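Side-chain contact in DUF1285 domain-containing protein (Shewanella baltica, PDB 2RA9), which is of unknown function but, as a member of the DUF1285 family with its new fold of repeated motifs, is possibly involved in signal transduction: residues G33-L38 with K45-F50. Numbering follows the deposited sequence.
Sequences GDWTYL and KFAKLF
Ala-47 sets its methyl group over the five-membered ring, on one face of the Trp-35 indole. Ala-47 CB stands 3.6 Å from the centroid of that ring and 11° off its normal, a CH-pi contact, and the closest ring carbons, Trp-35 CG and CD1, are each 3.6 Å from it. One helical turn on, the benzene half of the indole reaches Phe-50: Trp-35 CZ3 approaches Phe-50 CB to 3.6 Å, with Trp-35 CH2 3.9 Å from Phe-50 CB. The methylene of Phe-50, more than its ring, does the touching, because the phenyl group turns off from the tryptophan and the two side chains cross obliquely. The Trp-35 CB points toward the helix, and with CG beside the backbone N and anti to the carbonyl carbon (chi1 -67°) the indole reaches from Ala-47 to Phe-50. This contact joins helix 44-51 to strand 35-37 of the six-stranded mixed sheet in the DUF1285 N-terminal domain; the chain runs from that strand through the short strand 40-41 into the helix. With an alanine here instead of Trp-35, the Ala-47 methyl would probably lose the ring it sits on and a gap would open beside the Phe-50 methylene. Farther out, the side chains of Trp-35 and Ala-47 both touch Ile-99, and the Trp-35 side chain also touches Ile-29 of the adjoining strand. Phe-50 meets Phe-27 edge-to-face, and Phe-27 in turn stacks with Tyr-37. Trp-35 is also joined by backbone hydrogen bonding to Leu-42, in the link between strand 40-41 and the helix, which the Phe-50 side chain also touches.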
loop_
_atom_site.group_PDB
_atom_site.type_symbol
_atom_site.label_atom_id
_atom_site.label_comp_id
_atom_site.label_asym_id
_atom_site.label_seq_id
_atom_site.Cartn_x
_atom_site.Cartn_y
_atom_site.Cartn_z
ATOM N N GLY A 33 0.014 -8.585 -2.920
ATOM C CA GLY A 33 -0.732 -7.395 -3.336
ATOM C C GLY A 33 -1.674 -7.610 -4.483
ATOM O O GLY A 33 -2.235 -6.656 -5.004
ATOM N N ASP A 34 -1.890 -8.861 -4.863
ATOM C CA ASP A 34 -2.775 -9.169 -5.966
ATOM C C ASP A 34 -4.194 -9.297 -5.448
ATOM O O ASP A 34 -4.427 -9.890 -4.383
ATOM C CB ASP A 34 -2.329 -10.426 -6.696
ATOM C CG ASP A 34 -0.991 -10.252 -7.380
ATOM O OD1 ASP A 34 -0.704 -9.128 -7.817
ATOM O OD2 ASP A 34 -0.229 -11.250 -7.465
ATOM N N TRP A 35 -5.160 -8.783 -6.213
ATOM C CA TRP A 35 -6.557 -8.756 -5.794
ATOM C C TRP A 35 -7.388 -9.834 -6.475
ATOM O O TRP A 35 -7.191 -10.125 -7.652
ATOM C CB TRP A 35 -7.193 -7.407 -6.166
ATOM C CG TRP A 35 -6.725 -6.204 -5.491
ATOM C CD1 TRP A 35 -5.418 -5.768 -5.314
ATOM C CD2 TRP A 35 -7.541 -5.190 -4.925
ATOM N NE1 TRP A 35 -5.391 -4.553 -4.694
ATOM C CE2 TRP A 35 -6.680 -4.175 -4.429
ATOM C CE3 TRP A 35 -8.931 -5.035 -4.760
ATOM C CZ2 TRP A 35 -7.160 -3.028 -3.797
ATOM C CZ3 TRP A 35 -9.396 -3.915 -4.122
ATOM C CH2 TRP A 35 -8.514 -2.905 -3.683
ATOM N N THR A 36 -8.360 -10.356 -5.741
ATOM C CA THR A 36 -9.471 -11.114 -6.341
ATOM C C THR A 36 -10.804 -10.556 -5.899
ATOM O O THR A 36 -10.898 -9.912 -4.854
ATOM C CB THR A 36 -9.423 -12.607 -6.005
ATOM O OG1 THR A 36 -9.487 -12.778 -4.598
ATOM C CG2 THR A 36 -8.183 -13.248 -6.535
ATOM N N TYR A 37 -11.819 -10.827 -6.714
ATOM C CA TYR A 37 -13.211 -10.534 -6.410
ATOM C C TYR A 37 -13.969 -11.818 -6.687
ATOM O O TYR A 37 -13.870 -12.369 -7.770
ATOM C CB TYR A 37 -13.738 -9.432 -7.294
ATOM C CG TYR A 37 -15.209 -9.081 -7.080
ATOM C CD1 TYR A 37 -15.723 -8.849 -5.822
ATOM C CD2 TYR A 37 -16.075 -8.955 -8.166
ATOM C CE1 TYR A 37 -17.072 -8.506 -5.625
ATOM C CE2 TYR A 37 -17.419 -8.629 -7.979
ATOM C CZ TYR A 37 -17.906 -8.384 -6.710
ATOM O OH TYR A 37 -19.253 -8.031 -6.486
ATOM N N LEU A 38 -14.687 -12.296 -5.682
ATOM C CA LEU A 38 -15.436 -13.567 -5.799
ATOM C C LEU A 38 -14.515 -14.696 -6.241
ATOM O O LEU A 38 -14.935 -15.624 -6.932
ATOM C CB LEU A 38 -16.654 -13.403 -6.733
ATOM C CG LEU A 38 -17.732 -12.519 -6.102
ATOM C CD1 LEU A 38 -18.744 -12.093 -7.095
ATOM C CD2 LEU A 38 -18.384 -13.311 -5.016
ATOM N N LYS A 45 -5.601 -2.773 -13.473
ATOM C CA LYS A 45 -6.346 -1.520 -13.612
ATOM C C LYS A 45 -7.654 -1.582 -12.827
ATOM O O LYS A 45 -8.108 -0.572 -12.365
ATOM C CB LYS A 45 -6.615 -1.116 -15.065
ATOM C CG LYS A 45 -7.498 -2.015 -15.849
ATOM C CD LYS A 45 -7.549 -1.522 -17.319
ATOM C CE LYS A 45 -8.575 -2.256 -18.123
ATOM N NZ LYS A 45 -8.520 -1.909 -19.580
ATOM N N PHE A 46 -8.250 -2.776 -12.691
ATOM C CA PHE A 46 -9.408 -2.914 -11.834
ATOM C C PHE A 46 -9.057 -2.838 -10.376
ATOM O O PHE A 46 -9.778 -2.208 -9.622
ATOM C CB PHE A 46 -10.228 -4.158 -12.188
ATOM C CG PHE A 46 -11.008 -3.979 -13.445
ATOM C CD1 PHE A 46 -12.232 -3.369 -13.403
ATOM C CD2 PHE A 46 -10.469 -4.324 -14.659
ATOM C CE1 PHE A 46 -12.946 -3.134 -14.548
ATOM C CE2 PHE A 46 -11.181 -4.085 -15.840
ATOM C CZ PHE A 46 -12.389 -3.495 -15.794
ATOM N N ALA A 47 -7.942 -3.460 -9.957
ATOM C CA ALA A 47 -7.463 -3.289 -8.603
ATOM C C ALA A 47 -7.217 -1.799 -8.320
ATOM O O ALA A 47 -7.543 -1.309 -7.231
ATOM C CB ALA A 47 -6.203 -4.069 -8.400
ATOM N N LYS A 48 -6.640 -1.073 -9.283
ATOM C CA LYS A 48 -6.357 0.365 -9.094
ATOM C C LYS A 48 -7.674 1.168 -8.942
ATOM O O LYS A 48 -7.781 2.035 -8.086
ATOM C CB LYS A 48 -5.535 0.873 -10.287
ATOM C CG LYS A 48 -5.210 2.319 -10.272
ATOM C CD LYS A 48 -4.248 2.675 -11.392
ATOM C CE LYS A 48 -3.874 4.139 -11.334
ATOM N NZ LYS A 48 -2.675 4.409 -12.191
ATOM N N LEU A 49 -8.681 0.845 -9.743
ATOM C CA LEU A 49 -10.007 1.459 -9.598
ATOM C C LEU A 49 -10.552 1.243 -8.193
ATOM O O LEU A 49 -10.962 2.185 -7.493
ATOM C CB LEU A 49 -10.992 0.872 -10.615
ATOM C CG LEU A 49 -12.375 1.480 -10.699
ATOM C CD1 LEU A 49 -12.356 2.853 -11.384
ATOM C CD2 LEU A 49 -13.351 0.575 -11.425
ATOM N N PHE A 50 -10.564 0.004 -7.737
ATOM C CA PHE A 50 -11.088 -0.230 -6.378
ATOM C C PHE A 50 -10.175 0.365 -5.284
ATOM O O PHE A 50 -10.661 0.782 -4.235
ATOM C CB PHE A 50 -11.354 -1.724 -6.130
ATOM C CG PHE A 50 -12.454 -2.289 -6.982
ATOM C CD1 PHE A 50 -13.736 -1.832 -6.873
ATOM C CD2 PHE A 50 -12.179 -3.276 -7.919
ATOM C CE1 PHE A 50 -14.746 -2.347 -7.687
ATOM C CE2 PHE A 50 -13.194 -3.789 -8.751
ATOM C CZ PHE A 50 -14.453 -3.301 -8.632
#